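Local coordinates for ABC transporter substrate binding protein (Ribose) (Agrobacterium vitis, PDB 5DKV) that binds the sugar alpha-D-tagatopyranose in a pocket between its lobes and probably hands such sugars to an ABC transporter, at residues A[90-95]-A[115-120]; A[121-126]-A[297-302]; A[151-156]-A[184-189]. All coordinates share one frame; numbering follows the deposited sequence.

Interaction 1: A[90-95]-A[115-120]. With T6T (alpha-D-tagatopyranose), chain E.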
# COMPACT_ATOMS: atom_id res chain seq x y z
N ILE A 90 5.30 -9.81 -7.33
CA ILE A 90 4.37 -8.92 -7.99
C ILE A 90 3.32 -8.38 -7.03
O ILE A 90 2.85 -9.06 -6.11
CB ILE A 90 3.68 -9.62 -9.19
CG1 ILE A 90 2.67 -8.69 -9.86
CG2 ILE A 90 2.99 -10.86 -8.71
CD1 ILE A 90 2.21 -9.19 -11.22
N ALA A 91 2.96 -7.12 -7.23
CA ALA A 91 1.82 -6.53 -6.56
C ALA A 91 0.64 -6.50 -7.56
O ALA A 91 0.52 -5.56 -8.37
CB ALA A 91 2.15 -5.13 -6.06
N PRO A 92 -0.20 -7.56 -7.57
CA PRO A 92 -1.27 -7.64 -8.58
C PRO A 92 -2.25 -6.51 -8.42
O PRO A 92 -2.61 -6.19 -7.29
CB PRO A 92 -1.94 -8.99 -8.29
CG PRO A 92 -1.63 -9.26 -6.81
CD PRO A 92 -0.24 -8.70 -6.62
N THR A 93 -2.66 -5.91 -9.53
CA THR A 93 -3.57 -4.79 -9.50
C THR A 93 -5.04 -5.19 -9.52
O THR A 93 -5.90 -4.33 -9.57
CB THR A 93 -3.30 -3.83 -10.69
OG1 THR A 93 -3.23 -4.59 -11.90
CG2 THR A 93 -2.02 -3.07 -10.47
N ASP A 94 -5.32 -6.49 -9.50
CA ASP A 94 -6.69 -6.96 -9.43
C ASP A 94 -6.67 -8.36 -8.85
O ASP A 94 -5.84 -9.17 -9.25
CB ASP A 94 -7.34 -6.96 -10.81
CG ASP A 94 -8.83 -7.17 -10.74
OD1 ASP A 94 -9.56 -6.16 -10.81
OD2 ASP A 94 -9.27 -8.34 -10.63
N THR A 95 -7.58 -8.65 -7.93
CA THR A 95 -7.55 -9.94 -7.24
C THR A 95 -8.00 -11.11 -8.13
O THR A 95 -7.67 -12.26 -7.83
CB THR A 95 -8.42 -9.92 -5.96
OG1 THR A 95 -9.82 -9.79 -6.30
CG2 THR A 95 -8.00 -8.77 -5.05
N VAL A 115 3.34 -9.29 -3.23
CA VAL A 115 3.74 -8.27 -2.29
C VAL A 115 2.69 -7.17 -2.33
O VAL A 115 2.21 -6.82 -3.41
CB VAL A 115 5.16 -7.71 -2.60
CG1 VAL A 115 6.24 -8.77 -2.30
CG2 VAL A 115 5.30 -7.23 -4.07
N ASP A 116 2.34 -6.66 -1.15
CA ASP A 116 1.36 -5.57 -0.96
C ASP A 116 -0.08 -6.05 -1.14
O ASP A 116 -0.87 -6.07 -0.18
CB ASP A 116 1.66 -4.39 -1.89
CG ASP A 116 0.74 -3.22 -1.65
OD1 ASP A 116 0.45 -2.92 -0.46
OD2 ASP A 116 0.33 -2.59 -2.66
N THR A 117 -0.40 -6.45 -2.37
CA THR A 117 -1.72 -6.92 -2.75
C THR A 117 -1.71 -8.42 -3.02
O THR A 117 -0.64 -9.03 -3.10
CB THR A 117 -2.19 -6.21 -4.01
OG1 THR A 117 -1.18 -6.38 -5.02
CG2 THR A 117 -2.41 -4.74 -3.73
N PHE A 118 -2.90 -9.02 -3.16
CA PHE A 118 -3.01 -10.45 -3.38
C PHE A 118 -3.94 -10.80 -4.53
O PHE A 118 -4.67 -9.95 -5.04
CB PHE A 118 -3.47 -11.16 -2.09
CG PHE A 118 -4.84 -10.74 -1.55
CD1 PHE A 118 -6.01 -11.20 -2.14
CD2 PHE A 118 -4.95 -9.99 -0.39
CE1 PHE A 118 -7.26 -10.85 -1.62
CE2 PHE A 118 -6.20 -9.67 0.15
CZ PHE A 118 -7.35 -10.10 -0.49
N ILE A 119 -3.82 -12.05 -4.99
CA ILE A 119 -4.84 -12.66 -5.84
C ILE A 119 -5.60 -13.72 -5.04
O ILE A 119 -5.17 -14.14 -3.97
CB ILE A 119 -4.24 -13.30 -7.12
CG1 ILE A 119 -3.20 -14.36 -6.78
CG2 ILE A 119 -3.65 -12.20 -8.00
CD1 ILE A 119 -2.87 -15.27 -7.92
N GLY A 120 -6.76 -14.11 -5.56
CA GLY A 120 -7.65 -14.99 -4.81
C GLY A 120 -8.08 -14.33 -3.53
O GLY A 120 -8.64 -13.23 -3.54
O3 T6T E . -0.90 2.43 -0.38
C3 T6T E . 0.04 1.88 -1.28
C4 T6T E . -0.27 0.46 -1.49
O4 T6T E . -0.15 -0.26 -0.20
C5 T6T E . -1.61 0.30 -2.06
O5 T6T E . -1.89 -1.07 -2.38
C6 T6T E . -1.76 1.05 -3.37
O6 T6T E . -1.40 2.45 -3.18
C2 T6T E . -0.07 2.60 -2.64
O2 T6T E . 0.90 2.04 -3.49
C1 T6T E . 0.08 4.07 -2.57
O1 T6T E . 1.32 4.45 -2.07
O HOH W 1 -4.97 -7.50 -6.42
O HOH W 2 -10.51 -12.74 -5.83

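Interaction 2: A[121-126]-A[297-302]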
# COMPACT_ATOMS: atom_id res chain seq x y z
N THR A 121 -7.83 -15.02 -2.42
CA THR A 121 -8.09 -14.53 -1.07
C THR A 121 -6.82 -14.05 -0.37
O THR A 121 -6.86 -13.47 0.73
CB THR A 121 -8.71 -15.63 -0.20
OG1 THR A 121 -7.76 -16.69 -0.05
CG2 THR A 121 -9.99 -16.19 -0.83
N GLY A 122 -5.69 -14.34 -0.99
CA GLY A 122 -4.41 -14.08 -0.35
C GLY A 122 -3.99 -15.20 0.59
O GLY A 122 -2.94 -15.11 1.22
N ASP A 123 -4.78 -16.26 0.65
CA ASP A 123 -4.42 -17.49 1.35
C ASP A 123 -3.83 -18.45 0.33
O ASP A 123 -4.54 -18.94 -0.58
CB ASP A 123 -5.63 -18.12 2.06
CG ASP A 123 -6.16 -17.24 3.15
OD1 ASP A 123 -5.36 -16.78 3.98
OD2 ASP A 123 -7.38 -16.99 3.16
N TYR A 124 -2.53 -18.70 0.46
CA TYR A 124 -1.82 -19.48 -0.54
C TYR A 124 -1.33 -20.84 -0.02
O TYR A 124 -1.19 -21.04 1.18
CB TYR A 124 -0.62 -18.70 -1.04
CG TYR A 124 -0.93 -17.35 -1.66
CD1 TYR A 124 -2.08 -17.12 -2.44
CD2 TYR A 124 -0.05 -16.29 -1.49
CE1 TYR A 124 -2.32 -15.85 -3.01
CE2 TYR A 124 -0.28 -15.06 -2.06
CZ TYR A 124 -1.42 -14.83 -2.82
OH TYR A 124 -1.64 -13.59 -3.40
N GLN A 125 -1.03 -21.74 -0.96
CA GLN A 125 -0.52 -23.07 -0.64
C GLN A 125 -1.44 -23.82 0.31
O GLN A 125 -0.98 -24.61 1.13
CB GLN A 125 0.89 -22.99 -0.05
CG GLN A 125 1.90 -22.32 -0.97
CD GLN A 125 2.17 -23.12 -2.22
OE1 GLN A 125 2.55 -24.29 -2.16
NE2 GLN A 125 1.99 -22.50 -3.38
N THR A 126 -2.74 -23.57 0.20
CA THR A 126 -3.72 -24.28 1.02
C THR A 126 -4.14 -25.61 0.40
O THR A 126 -4.68 -26.48 1.08
CB THR A 126 -4.98 -23.43 1.23
OG1 THR A 126 -5.72 -23.36 0.00
CG2 THR A 126 -4.61 -22.03 1.67
N PRO A 297 7.27 -19.01 4.88
CA PRO A 297 5.91 -18.74 5.38
C PRO A 297 4.95 -18.33 4.27
O PRO A 297 5.36 -17.66 3.33
CB PRO A 297 6.09 -17.56 6.35
CG PRO A 297 7.55 -17.40 6.54
CD PRO A 297 8.26 -18.06 5.40
N THR A 298 3.68 -18.71 4.36
CA THR A 298 2.72 -18.31 3.33
C THR A 298 2.25 -16.89 3.56
O THR A 298 1.59 -16.30 2.68
CB THR A 298 1.49 -19.21 3.30
OG1 THR A 298 0.85 -19.14 4.56
CG2 THR A 298 1.86 -20.67 3.03
N LYS A 299 2.55 -16.35 4.73
CA LYS A 299 2.26 -14.95 5.05
C LYS A 299 3.35 -14.28 5.88
O LYS A 299 3.83 -14.85 6.85
CB LYS A 299 0.96 -14.83 5.82
CG LYS A 299 -0.26 -15.18 5.02
CD LYS A 299 -1.53 -14.99 5.85
CE LYS A 299 -2.77 -15.45 5.10
NZ LYS A 299 -2.72 -16.91 4.79
N ILE A 300 3.73 -13.06 5.50
CA ILE A 300 4.53 -12.22 6.38
C ILE A 300 3.88 -10.87 6.43
O ILE A 300 3.67 -10.23 5.38
CB ILE A 300 6.00 -12.08 5.89
CG1 ILE A 300 6.61 -13.44 5.65
CG2 ILE A 300 6.81 -11.29 6.93
CD1 ILE A 300 8.05 -13.40 5.12
N GLY A 301 3.55 -10.45 7.64
CA GLY A 301 2.87 -9.19 7.89
C GLY A 301 3.87 -8.16 8.37
O GLY A 301 4.57 -8.39 9.34
N THR A 302 3.94 -7.02 7.69
CA THR A 302 4.91 -5.98 8.02
C THR A 302 4.15 -4.87 8.75
O THR A 302 2.95 -4.78 8.62
CB THR A 302 5.63 -5.46 6.77
OG1 THR A 302 4.67 -4.98 5.83
CG2 THR A 302 6.44 -6.60 6.13
O HOH W 3 -1.08 -16.83 2.18
O HOH W 4 -1.72 -20.15 3.71

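Interaction 3: A[151-156]-A[184-189]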
# COMPACT_ATOMS: atom_id res chain seq x y z
N ARG A 151 -8.81 5.23 14.83
CA ARG A 151 -8.52 5.64 16.20
C ARG A 151 -7.76 6.96 16.21
O ARG A 151 -8.03 7.83 17.07
CB ARG A 151 -7.74 4.54 16.95
CG ARG A 151 -8.60 3.32 17.28
CD ARG A 151 -7.91 2.37 18.25
NE ARG A 151 -6.77 1.66 17.69
CZ ARG A 151 -6.83 0.46 17.09
NH1 ARG A 151 -7.99 -0.18 16.96
NH2 ARG A 151 -5.73 -0.11 16.62
N SER A 152 -6.84 7.13 15.27
CA SER A 152 -6.07 8.38 15.14
C SER A 152 -6.98 9.55 14.78
O SER A 152 -6.89 10.62 15.37
CB SER A 152 -4.96 8.23 14.09
OG SER A 152 -4.05 7.20 14.45
N LEU A 153 -7.85 9.35 13.80
CA LEU A 153 -8.77 10.40 13.38
C LEU A 153 -9.77 10.70 14.47
O LEU A 153 -10.12 11.86 14.69
CB LEU A 153 -9.50 10.03 12.08
CG LEU A 153 -10.34 11.13 11.43
CD1 LEU A 153 -9.49 12.32 11.07
CD2 LEU A 153 -11.07 10.59 10.20
N ALA A 154 -10.24 9.67 15.18
CA ALA A 154 -11.19 9.91 16.26
C ALA A 154 -10.55 10.79 17.32
O ALA A 154 -11.20 11.66 17.90
CB ALA A 154 -11.67 8.59 16.87
N LEU A 155 -9.27 10.55 17.58
CA LEU A 155 -8.53 11.36 18.55
C LEU A 155 -8.44 12.81 18.07
O LEU A 155 -8.67 13.76 18.84
CB LEU A 155 -7.12 10.79 18.77
CG LEU A 155 -6.22 11.50 19.76
CD1 LEU A 155 -6.77 11.32 21.16
CD2 LEU A 155 -4.80 10.94 19.66
N ALA A 156 -8.13 12.97 16.80
CA ALA A 156 -7.90 14.28 16.23
C ALA A 156 -9.16 15.15 16.27
O ALA A 156 -9.07 16.36 16.48
CB ALA A 156 -7.40 14.15 14.80
N SER A 184 -15.27 -0.46 10.66
CA SER A 184 -15.58 -1.32 11.80
C SER A 184 -15.14 -0.66 13.12
O SER A 184 -15.84 -0.74 14.14
CB SER A 184 -14.96 -2.71 11.63
OG SER A 184 -13.56 -2.68 11.55
N GLU A 185 -13.99 -0.01 13.11
CA GLU A 185 -13.54 0.72 14.30
C GLU A 185 -14.47 1.91 14.58
O GLU A 185 -14.91 2.09 15.71
CB GLU A 185 -12.08 1.18 14.14
CG GLU A 185 -11.54 2.13 15.23
CD GLU A 185 -11.46 1.54 16.64
OE1 GLU A 185 -11.85 2.25 17.61
OE2 GLU A 185 -10.98 0.39 16.79
N MET A 186 -14.80 2.69 13.55
CA MET A 186 -15.63 3.87 13.78
C MET A 186 -17.02 3.47 14.29
O MET A 186 -17.67 4.24 15.00
CB MET A 186 -15.77 4.73 12.51
CG MET A 186 -14.55 5.59 12.15
SD MET A 186 -13.99 6.50 13.61
CE MET A 186 -13.01 7.80 12.90
N ALA A 187 -17.49 2.27 13.95
CA ALA A 187 -18.80 1.82 14.45
C ALA A 187 -18.85 1.78 15.98
O ALA A 187 -19.94 1.76 16.58
CB ALA A 187 -19.16 0.45 13.88
N LYS A 188 -17.68 1.79 16.61
CA LYS A 188 -17.60 1.75 18.07
C LYS A 188 -17.63 3.16 18.66
O LYS A 188 -17.55 3.32 19.87
CB LYS A 188 -16.33 1.05 18.52
CG LYS A 188 -16.23 -0.40 18.10
CD LYS A 188 -14.91 -0.98 18.56
CE LYS A 188 -14.77 -2.43 18.16
NZ LYS A 188 -13.47 -3.01 18.59
N HIS A 189 -17.71 4.17 17.79
CA HIS A 189 -17.67 5.56 18.23
C HIS A 189 -18.99 6.26 17.91
O HIS A 189 -19.16 6.78 16.82
CB HIS A 189 -16.51 6.28 17.55
CG HIS A 189 -15.16 5.71 17.88
ND1 HIS A 189 -14.26 6.34 18.72
CD2 HIS A 189 -14.55 4.57 17.48
CE1 HIS A 189 -13.17 5.61 18.82
NE2 HIS A 189 -13.32 4.53 18.08

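Interaction 1: A[90-95]-A[115-120]
Thr117 and Pro92 meet where two loops run side by side at the sugar-binding edge of a periplasmic binding protein lobe, each following one of the neighbouring parallel strands 87-90 and 112-115. Thr117 OG1 donates to Pro92 O at 2.7 Å, tilted 24° from the carbonyl plane. A chi1 of 54° places this hydroxyl between its own backbone N and carbonyl carbon, which lets it pass close alongside the proline ring: Pro92 CD lies 3.0 Å from Thr117 OG1. One residue earlier, Asp116 grips the ligand with both carboxylate oxygens. Its OD1 accepts from tagatopyranose O4 at 2.7 Å and its OD2 from tagatopyranose O5 at 2.7 Å; Tyr42 OH adds a weak bond to OD2.

What positions this pair is the backbone. Asp116 has a positive phi and occupies the centre of a classic gamma turn, closed by a weak bond of 2.8 Å from Thr117 N to Val115 O, so the chain kinks sharply just as it leaves the strand. Before the turn, Val115 N binds Ile90 O and carries the parallel sheet to its end. Beyond it, Pro92 O is used a second time: a water donates both to it and to Phe118 O, tying the loops together. Apolar packing continues from Pro92 CB to Ile119 CG2 at 3.6 Å. The far end is pinned by Gly120 N, which donates to Thr95 O at 3.1 Å, within the carbonyl plane and with an angle of 151° at the hydrogen.

Interaction 2: A[121-126]-A[297-302]
Lys299 reaches across to Asp123 with an almost fully extended side chain: chi2 and chi3 are both anti, and the only bend is at the last torsion, chi4 62°, which turns the ammonium into the carboxylate. Lys299 NZ donates to Asp123 OD1 at 2.8 Å, a salt bridge that uses the anti lone pair of that oxygen. An ST turn, in which Asp123 N donates to Thr121 OG1 at 3.1 Å, holds the backbone from which the carboxylate extends.

Beside the salt bridge, one water joins the two segments through four bonds. It donates to Gly122 O and Thr298 O and accepts from Tyr124 N and Lys299 NZ, so both its protons are spent. The Gly122 carbonyl oxygen also sits 4.0 Å above the plane of the Tyr124 ring, over its centre, while the hydroxyl of that tyrosine is bound by Thr114. Thr298 splits its two branches between different tasks: CG2 packs 3.6 Å from Tyr124 O and 4.0 Å from Gln125 CB, whereas OG1 shares a second water with Tyr124 O.

The contact thus joins the loop after strand 112-115 to the start of strand 299-307, the parallel neighbour of strand 137-140. With a single direct hydrogen bond and two bridging waters, the interface is polar and hydrated, and the ammonium has both a carboxylate and a water as hydrogen-bond acceptors, which would be expected to offset its charge.

Interaction 3: A[151-156]-A[184-189]
The guanidinium of Arg151 and the carboxylate of Glu185 stand almost perpendicular, their planes 87° apart, where helices 142-156 and 173-186 of an alpha/beta lobe pack side by side. Glu185 OE2 lies at the guanidinium edge and accepts from Arg151 NH1 at 3.0 Å, yet the donor arrives from above the carboxylate, 56° out of its plane. The salt bridge is therefore single and crossed, not a flat two-bond fork. A bend at chi3 of Arg151 brings NH1 there, while the methylene CG of the same arginine rests 3.4 Å from Glu185 CD.

The imidazole of His189 meets the other oxygen edge-on. His189 NE2 donates to the anti lone pair of Glu185 OE1 at 2.8 Å, with OE1 only 3° out of the ring plane. Asp159 binds ND1, so both ring nitrogens face carboxylates, a setting that would tend to stabilise a protonated ring. Held by the histidine and the arginine, the Glu185 carboxylate has a partner on each oxygen. Ala154 CB approaches the ring obliquely, 3.9 Å from His189 CE1.

Behind the charged layer the contact becomes apolar, and Ala154 and Met186 both reach Ile192 of strand 192-199, which places the helices on the same face of the sheet. Bent at chi2, Met186 lays its methyl against helix 142-156, so that Met186 CE comes to 4.2 Å from Leu153 CB and 4.0 Å from Ala154 N.

Overall arrangement
Interactions 1 and 2 are neighbours, with centres about 12 Å apart, and follow one another along the loop after strand 112-115; Tyr124 OH lies 3.1 Å from Ile119 N, a probable hydrogen bond that links them. Interaction 3 stands apart, its centre about 28 Å from either, on helices of the other lobe. In sequence it falls inside the long loop that interaction 2 closes, because strand 299-307 returns late in the chain to pair with strand 137-140. The sugar relates the two regions: Asp116 of interaction 1 binds it from one side, and helix 173-186, whose far end forms interaction 3, contributes Thr174 and Arg178.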